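Local coordinates for nadph-flavin oxidoreductase (Vibrio harveyi, PDB 1BKJ) that catalyses the NADPH-dependent reduction of FMN to FMNH2, which it supplies to luciferase for bioluminescence, and works as a homodimer, at the interface of chains A and B. Coordinates in Å, arbitrary orientation; residue numbers count along the deposited sequence, not the author numbering. Chains: chain A/B, Nadph-flavin oxidoreductase.

Contact 1: the interface of chains A and B. Residues chain A 184, 186, 189, 213, 217; chain B 85, 89.
B:Ile89 pushes its branched side chain among A:Leu186, A:Ile189, A:Ser213 and A:Thr217, its CG2 branch facing helix 212-220 of chain A and its CG1-CD1 branch facing helix 186-199. The CG2 methyl packs 3.9 Å from the CG2 methyl of A:Thr217, and the two side chains cross there at about a right angle. The same B:Ile89 CG2 also lies 4.0 Å from CB of A:Ser213, one helical turn earlier. The other branch runs out through CG1 in an extended chain (chi2 163°). Its terminal CD1 meets A:Ile189 tip to tip, 3.9 Å from the CG2 methyl of that residue, while A:Leu186 passes obliquely and brings its CD2 to 4.1 Å from B:Ile89 CG1. Beside this cluster, A:Leu184 lays its CD2 methyl against the backbone of B:Arg85, 3.7 Å from the carbonyl O.

Within chain A, the hydroxyl OG1 of A:Thr217 sits between the backbone N and the carbonyl carbon (chi1 63°) and donates a hydrogen bond of 2.7 Å to the carbonyl O of A:Ser213. This bond should help fix the rotation of the threonine, with its methyl facing B:Ile89.

In the short helix 84-89 of chain B, which follows strand 75-82, the last residue, B:Ile89, thus faces helices 186-199 and 212-220 of chain A, while B:Arg85 near its start meets A:Leu184 in the loop just ahead of the first.

Contact 2: the interface of chains A and B. Residues chain A 43, 83, 86, 100; chain B 216, 220, 224.
B:Leu220 reaches from the end of helix 212-220 into a group of chain A side chains, its extended chain (chi2 179°) directing the two methyls to different neighbours. CD2 lies 3.7 Å from CD2 of A:Leu100, the leucine side chains crossing obliquely, whereas CD1 turns toward the two aromatic rings. That CD1 methyl is 3.8 Å from CD2 of the A:His86 imidazole and 3.9 Å from CD1 of A:Tyr83; the B:Leu220 side chain crosses that of the tyrosine at about a right angle. A:Leu43 brings its CD2 methyl 4.0 Å from B:Leu220 CG and 3.8 Å from CB of B:Val216, sliding past the valine in the opposite direction. B:Ser224 continues the contact past the helix, with CB 3.8 Å from A:Leu100 CD2.

Behind this shell, hydrogen bonds within chain A hold both rings. NE2 of A:His86 donates to the carbonyl O of A:Leu43 over 2.7 Å, nearly straight at 164°, with the acceptor in the imidazole plane. The phenol OH of A:Tyr83 likewise donates to the carbonyl O of A:Leu100.

Chain A builds this surface from the loop after 3-10 helix 40-42, A:Tyr83 just ahead of helix 84-89, A:His86 within it and the N-terminal end of helix 98-121; chain B supplies the end of helix 212-220 and the loop that follows.

Contact 3: the interface of chains A and B. Residues chain A 33, 110, 113-114, 117; chain B 8, 113, 117.
This is a helix-to-helix interface of the homodimer, in which helix 98-121 of each subunit packs against its counterpart and joins the two halves through both polar and apolar contacts. The side chains of B:Gln113 and A:Asn114 cross at about a right angle, with their amide planes 74° apart. NE2 of the glutamine donates to OD1 of A:Asn114 over 2.8 Å, from a position tilted out of the carbonyl plane. With CG anti to the backbone N (chi1 -174°) and a bend at chi2 (54°), the chain carries NE2 to the asparagine and leaves OE1 beside A:Ile110 CG2.

ND2 of A:Asn114 donates to the carbonyl O of A:Ala33 at 3.0 Å and meets a water 3.1 Å away, which lies 2.7 Å from the carbonyl O of B:Ile8. The CG2 methyl of B:Ile8 lies against A:Ala33, 3.8 Å from its CA, and against the A:Asn114 amide. A:Leu117 and B:Leu117 meet tip to tip, their CD1 methyls a tight 3.5 Å apart.

A:Asn114 thus links helix 24-35 directly to helix 98-121 and through a water to helix 3-9 of the other chain, which probably contributes to holding the dimer. Helix 98-121 also contributes A:Ile110 to an FMN pocket, placing this packing beside a cofactor site.

Contact 1: the interface of chains A and B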
ATOM      1  N   LEU A 184      14.028  -2.448 -20.679  1.00 27.85           N
ATOM      2  CA  LEU A 184      12.732  -2.614 -21.351  1.00 27.38           C
ATOM      3  C   LEU A 184      12.811  -2.891 -22.845  1.00 27.92           C
ATOM      4  O   LEU A 184      13.559  -2.223 -23.569  1.00 28.06           O
ATOM      5  CB  LEU A 184      11.852  -1.374 -21.119  1.00 26.03           C
ATOM      6  CG  LEU A 184      10.417  -1.317 -21.667  1.00 25.19           C
ATOM      7  CD1 LEU A 184       9.494  -2.318 -20.958  1.00 25.30           C
ATOM      8  CD2 LEU A 184       9.890   0.076 -21.519  1.00 24.16           C
ATOM      9  N   LEU A 186      10.774  -2.523 -25.996  1.00 29.87           N
ATOM     10  CA  LEU A 186       9.641  -1.759 -26.514  1.00 30.28           C
ATOM     11  C   LEU A 186       8.604  -2.550 -27.312  1.00 30.62           C
ATOM     12  O   LEU A 186       7.462  -2.106 -27.447  1.00 30.65           O
ATOM     13  CB  LEU A 186      10.126  -0.524 -27.278  1.00 29.82           C
ATOM     14  CG  LEU A 186      10.709   0.595 -26.405  1.00 30.11           C
ATOM     15  CD1 LEU A 186      11.377   1.652 -27.267  1.00 30.51           C
ATOM     16  CD2 LEU A 186       9.628   1.228 -25.553  1.00 30.22           C
ATOM     17  N   ILE A 189       5.721  -3.407 -25.045  1.00 27.94           N
ATOM     18  CA  ILE A 189       4.847  -2.263 -24.826  1.00 27.48           C
ATOM     19  C   ILE A 189       3.877  -2.143 -26.012  1.00 27.50           C
ATOM     20  O   ILE A 189       2.699  -1.849 -25.810  1.00 27.54           O
ATOM     21  CB  ILE A 189       5.678  -0.957 -24.618  1.00 27.23           C
ATOM     22  CG1 ILE A 189       6.547  -1.071 -23.354  1.00 27.35           C
ATOM     23  CG2 ILE A 189       4.788   0.274 -24.537  1.00 27.28           C
ATOM     24  CD1 ILE A 189       5.799  -1.358 -22.033  1.00 26.69           C
ATOM     25  N   SER A 213       0.268   3.502 -23.741  1.00 24.69           N
ATOM     26  CA  SER A 213       1.568   4.146 -23.567  1.00 24.77           C
ATOM     27  C   SER A 213       1.553   5.622 -23.884  1.00 24.90           C
ATOM     28  O   SER A 213       2.207   6.394 -23.188  1.00 25.67           O
ATOM     29  CB  SER A 213       2.669   3.422 -24.353  1.00 25.06           C
ATOM     30  OG  SER A 213       2.473   3.499 -25.751  1.00 25.12           O
ATOM     31  N   THR A 217       2.123   8.240 -20.539  1.00 23.83           N
ATOM     32  CA  THR A 217       3.336   9.055 -20.632  1.00 24.05           C
ATOM     33  C   THR A 217       3.018  10.514 -20.927  1.00 24.64           C
ATOM     34  O   THR A 217       3.792  11.407 -20.570  1.00 24.88           O
ATOM     35  CB  THR A 217       4.355   8.509 -21.657  1.00 24.41           C
ATOM     36  OG1 THR A 217       3.806   8.534 -22.986  1.00 24.54           O
ATOM     37  CG2 THR A 217       4.792   7.094 -21.284  1.00 24.42           C
TER
ATOM     38  N   ARG B  85      10.251   2.707 -16.903  1.00 19.08           N
ATOM     39  CA  ARG B  85       9.526   2.150 -18.052  1.00 19.85           C
ATOM     40  C   ARG B  85       8.859   3.272 -18.840  1.00 20.33           C
ATOM     41  O   ARG B  85       8.940   3.304 -20.062  1.00 21.16           O
ATOM     42  CB  ARG B  85       8.440   1.171 -17.607  1.00 19.79           C
ATOM     43  CG  ARG B  85       8.911  -0.230 -17.337  1.00 19.20           C
ATOM     44  CD  ARG B  85       7.714  -1.174 -17.238  1.00 18.81           C
ATOM     45  NE  ARG B  85       6.864  -0.914 -16.078  1.00 18.57           N
ATOM     46  CZ  ARG B  85       6.912  -1.594 -14.933  1.00 18.49           C
ATOM     47  NH1 ARG B  85       7.774  -2.591 -14.769  1.00 17.81           N
ATOM     48  NH2 ARG B  85       6.075  -1.288 -13.952  1.00 17.18           N
ATOM     49  N   ILE B  89       9.840   4.926 -22.705  1.00 24.28           N
ATOM     50  CA  ILE B  89       8.825   5.119 -23.749  1.00 24.58           C
ATOM     51  C   ILE B  89       8.827   6.578 -24.238  1.00 25.51           C
ATOM     52  O   ILE B  89       8.782   6.838 -25.446  1.00 25.66           O
ATOM     53  CB  ILE B  89       7.391   4.750 -23.217  1.00 24.02           C
ATOM     54  CG1 ILE B  89       7.321   3.263 -22.868  1.00 24.19           C
ATOM     55  CG2 ILE B  89       6.301   5.080 -24.254  1.00 24.06           C
ATOM     56  CD1 ILE B  89       6.147   2.873 -21.972  1.00 23.78           C
TER

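Contact 2: the interface of chains A and B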
ATOM      1  N   LEU A  43       3.587   0.152  14.332  1.00 15.22           N
ATOM      2  CA  LEU A  43       3.348   1.567  14.596  1.00 14.24           C
ATOM      3  C   LEU A  43       1.890   1.968  14.490  1.00 13.59           C
ATOM      4  O   LEU A  43       1.468   2.893  15.160  1.00 12.91           O
ATOM      5  CB  LEU A  43       4.212   2.444  13.679  1.00 15.45           C
ATOM      6  CG  LEU A  43       5.745   2.466  13.845  1.00 16.49           C
ATOM      7  CD1 LEU A  43       6.428   3.064  12.621  1.00 16.19           C
ATOM      8  CD2 LEU A  43       6.123   3.228  15.097  1.00 17.20           C
ATOM      9  N   TYR A  83       0.040  10.311  12.592  1.00 13.26           N
ATOM     10  CA  TYR A  83       1.082  10.287  13.619  1.00 13.33           C
ATOM     11  C   TYR A  83       0.638  11.189  14.775  1.00 14.16           C
ATOM     12  O   TYR A  83       1.414  11.464  15.692  1.00 15.22           O
ATOM     13  CB  TYR A  83       2.442  10.705  13.079  1.00 12.69           C
ATOM     14  CG  TYR A  83       3.094   9.649  12.218  1.00 13.39           C
ATOM     15  CD1 TYR A  83       3.845   8.602  12.802  1.00 13.34           C
ATOM     16  CD2 TYR A  83       2.946   9.669  10.813  1.00 13.63           C
ATOM     17  CE1 TYR A  83       4.428   7.593  12.003  1.00 13.07           C
ATOM     18  CE2 TYR A  83       3.520   8.661  10.000  1.00 12.89           C
ATOM     19  CZ  TYR A  83       4.253   7.630  10.598  1.00 13.55           C
ATOM     20  OH  TYR A  83       4.757   6.618   9.808  1.00 13.94           O
ATOM     21  N   HIS A  86       0.382   9.143  18.095  1.00 15.75           N
ATOM     22  CA  HIS A  86       1.700   9.019  18.705  1.00 16.59           C
ATOM     23  C   HIS A  86       2.152  10.297  19.394  1.00 16.68           C
ATOM     24  O   HIS A  86       2.695  10.245  20.508  1.00 15.63           O
ATOM     25  CB  HIS A  86       2.717   8.607  17.648  1.00 17.82           C
ATOM     26  CG  HIS A  86       2.274   7.440  16.823  1.00 19.93           C
ATOM     27  ND1 HIS A  86       1.431   7.582  15.737  1.00 21.39           N
ATOM     28  CD2 HIS A  86       2.526   6.117  16.935  1.00 20.18           C
ATOM     29  CE1 HIS A  86       1.188   6.396  15.217  1.00 21.09           C
ATOM     30  NE2 HIS A  86       1.843   5.487  15.926  1.00 20.81           N
ATOM     31  N   LEU A 100       8.676   8.292   7.414  1.00 14.02           N
ATOM     32  CA  LEU A 100       7.391   8.138   8.077  1.00 13.61           C
ATOM     33  C   LEU A 100       6.181   8.312   7.146  1.00 13.27           C
ATOM     34  O   LEU A 100       5.164   7.633   7.309  1.00 13.32           O
ATOM     35  CB  LEU A 100       7.344   9.038   9.316  1.00 12.70           C
ATOM     36  CG  LEU A 100       8.428   8.680  10.347  1.00 12.61           C
ATOM     37  CD1 LEU A 100       8.312   9.579  11.533  1.00 12.24           C
ATOM     38  CD2 LEU A 100       8.362   7.216  10.778  1.00 11.69           C
TER
ATOM     39  N   VAL B 216       6.893   2.175  20.788  1.00 21.00           N
ATOM     40  CA  VAL B 216       6.722   2.806  19.472  1.00 20.89           C
ATOM     41  C   VAL B 216       6.985   4.305  19.467  1.00 20.75           C
ATOM     42  O   VAL B 216       7.645   4.790  18.554  1.00 20.80           O
ATOM     43  CB  VAL B 216       5.364   2.459  18.756  1.00 21.22           C
ATOM     44  CG1 VAL B 216       5.232   0.943  18.586  1.00 21.56           C
ATOM     45  CG2 VAL B 216       4.143   3.087  19.452  1.00 20.68           C
ATOM     46  N   LEU B 220       9.973   6.723  17.637  1.00 20.49           N
ATOM     47  CA  LEU B 220       9.617   7.928  16.882  1.00 20.21           C
ATOM     48  C   LEU B 220      10.173   9.223  17.473  1.00 20.55           C
ATOM     49  O   LEU B 220      10.193  10.259  16.800  1.00 20.28           O
ATOM     50  CB  LEU B 220       8.103   8.025  16.695  1.00 20.12           C
ATOM     51  CG  LEU B 220       7.440   6.943  15.831  1.00 20.19           C
ATOM     52  CD1 LEU B 220       5.950   7.182  15.776  1.00 19.90           C
ATOM     53  CD2 LEU B 220       8.021   6.912  14.427  1.00 20.76           C
ATOM     54  N   SER B 224      14.100   8.835  12.288  1.00 21.26           N
ATOM     55  CA  SER B 224      13.645   7.695  11.498  1.00 19.81           C
ATOM     56  C   SER B 224      14.253   7.727  10.112  1.00 18.95           C
ATOM     57  O   SER B 224      13.836   8.532   9.275  1.00 18.35           O
ATOM     58  CB  SER B 224      12.123   7.692  11.394  1.00 20.14           C
ATOM     59  OG  SER B 224      11.515   7.497  12.658  1.00 20.85           O
TER

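Contact 3: the interface of chains A and B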
ATOM      1  N   ALA A  33     -10.975  -6.846   8.826  1.00 14.59           N
ATOM      2  CA  ALA A  33     -10.103  -7.387   7.789  1.00 14.28           C
ATOM      3  C   ALA A  33      -8.957  -6.402   7.526  1.00 14.40           C
ATOM      4  O   ALA A  33      -7.799  -6.809   7.388  1.00 14.46           O
ATOM      5  CB  ALA A  33     -10.884  -7.630   6.525  1.00 14.34           C
ATOM      6  N   ILE A 110      -1.690  -1.403   2.011  1.00 12.70           N
ATOM      7  CA  ILE A 110      -1.831  -2.775   2.525  1.00 12.36           C
ATOM      8  C   ILE A 110      -3.191  -2.927   3.233  1.00 12.70           C
ATOM      9  O   ILE A 110      -3.954  -3.836   2.924  1.00 12.70           O
ATOM     10  CB  ILE A 110      -0.690  -3.119   3.532  1.00 12.43           C
ATOM     11  CG1 ILE A 110       0.657  -3.098   2.815  1.00 12.66           C
ATOM     12  CG2 ILE A 110      -0.899  -4.496   4.185  1.00 11.84           C
ATOM     13  CD1 ILE A 110       1.821  -3.114   3.744  1.00 13.08           C
ATOM     14  N   GLN A 113      -6.301  -2.581   0.825  1.00 11.76           N
ATOM     15  CA  GLN A 113      -6.486  -3.731  -0.035  1.00 11.72           C
ATOM     16  C   GLN A 113      -7.152  -4.874   0.711  1.00 12.13           C
ATOM     17  O   GLN A 113      -7.933  -5.605   0.117  1.00 12.26           O
ATOM     18  CB  GLN A 113      -5.180  -4.148  -0.723  1.00 12.18           C
ATOM     19  CG  GLN A 113      -5.305  -5.268  -1.775  1.00 11.11           C
ATOM     20  CD  GLN A 113      -6.329  -5.001  -2.887  1.00 11.75           C
ATOM     21  OE1 GLN A 113      -6.701  -3.863  -3.159  1.00 12.32           O
ATOM     22  NE2 GLN A 113      -6.763  -6.064  -3.546  1.00 11.46           N
ATOM     23  N   ASN A 114      -6.896  -4.982   2.017  1.00 11.82           N
ATOM     24  CA  ASN A 114      -7.539  -6.005   2.844  1.00 12.34           C
ATOM     25  C   ASN A 114      -9.040  -5.690   2.956  1.00 12.28           C
ATOM     26  O   ASN A 114      -9.875  -6.582   2.778  1.00 12.45           O
ATOM     27  CB  ASN A 114      -6.909  -6.060   4.233  1.00 12.36           C
ATOM     28  CG  ASN A 114      -5.900  -7.184   4.381  1.00 12.87           C
ATOM     29  OD1 ASN A 114      -5.475  -7.806   3.414  1.00 13.96           O
ATOM     30  ND2 ASN A 114      -5.524  -7.455   5.611  1.00 13.54           N
ATOM     31  N   LEU A 117     -10.685  -6.370  -0.537  1.00 13.06           N
ATOM     32  CA  LEU A 117     -10.787  -7.815  -0.765  1.00 13.72           C
ATOM     33  C   LEU A 117     -11.884  -8.467   0.085  1.00 13.54           C
ATOM     34  O   LEU A 117     -12.651  -9.293  -0.417  1.00 13.54           O
ATOM     35  CB  LEU A 117      -9.449  -8.517  -0.542  1.00 14.40           C
ATOM     36  CG  LEU A 117      -8.410  -8.360  -1.647  1.00 15.53           C
ATOM     37  CD1 LEU A 117      -7.152  -9.076  -1.229  1.00 15.76           C
ATOM     38  CD2 LEU A 117      -8.914  -8.913  -2.975  1.00 15.91           C
TER
ATOM     39  N   ILE B   8      -7.523 -13.717   5.657  1.00 19.46           N
ATOM     40  CA  ILE B   8      -7.123 -12.370   6.063  1.00 18.74           C
ATOM     41  C   ILE B   8      -6.963 -12.261   7.582  1.00 18.99           C
ATOM     42  O   ILE B   8      -5.924 -11.799   8.049  1.00 18.43           O
ATOM     43  CB  ILE B   8      -8.127 -11.288   5.570  1.00 18.43           C
ATOM     44  CG1 ILE B   8      -8.066 -11.158   4.048  1.00 18.52           C
ATOM     45  CG2 ILE B   8      -7.802  -9.930   6.184  1.00 17.54           C
ATOM     46  CD1 ILE B   8      -9.138 -10.249   3.441  1.00 18.11           C
ATOM     47  N   GLN B 113       0.325  -6.827  -0.909  1.00 13.28           N
ATOM     48  CA  GLN B 113      -0.671  -7.474  -0.050  1.00 13.39           C
ATOM     49  C   GLN B 113      -1.442  -8.589  -0.757  1.00 13.55           C
ATOM     50  O   GLN B 113      -1.736  -9.614  -0.145  1.00 13.82           O
ATOM     51  CB  GLN B 113      -1.587  -6.433   0.629  1.00 13.20           C
ATOM     52  CG  GLN B 113      -2.596  -6.975   1.676  1.00 14.58           C
ATOM     53  CD  GLN B 113      -1.990  -7.824   2.810  1.00 14.65           C
ATOM     54  OE1 GLN B 113      -0.795  -7.761   3.101  1.00 14.53           O
ATOM     55  NE2 GLN B 113      -2.835  -8.614   3.461  1.00 14.95           N
ATOM     56  N   LEU B 117      -1.430 -12.427   0.498  1.00 15.26           N
ATOM     57  CA  LEU B 117      -2.709 -13.110   0.709  1.00 16.06           C
ATOM     58  C   LEU B 117      -2.864 -14.343  -0.142  1.00 15.76           C
ATOM     59  O   LEU B 117      -3.408 -15.336   0.321  1.00 16.03           O
ATOM     60  CB  LEU B 117      -3.903 -12.192   0.489  1.00 16.85           C
ATOM     61  CG  LEU B 117      -4.232 -11.378   1.740  1.00 19.01           C
ATOM     62  CD1 LEU B 117      -5.275 -10.356   1.407  1.00 19.31           C
ATOM     63  CD2 LEU B 117      -4.703 -12.289   2.877  1.00 19.30           C
TER
HETATM   64  O   HOH W   1      -4.286  -9.892   7.069  1.00 13.78           O

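Contact 3 lies about 22 Å from contact 2 and 30 Å from contact 1, while contacts 1 and 2 are about 38 Å apart, all measured between the centres of their C-alpha atoms. Helix 98-121 of chain A runs from contact 2 at its N-terminal end to contact 3 farther along. Contacts 1 and 2 both pair helix 212-220 of one subunit with helix 84-89 of the other, but with the chains exchanged, so each subunit both reaches onto its partner and is gripped by it. Central helix packing is thereby combined with reciprocal outer contacts, consistent with the homodimer this enzyme forms.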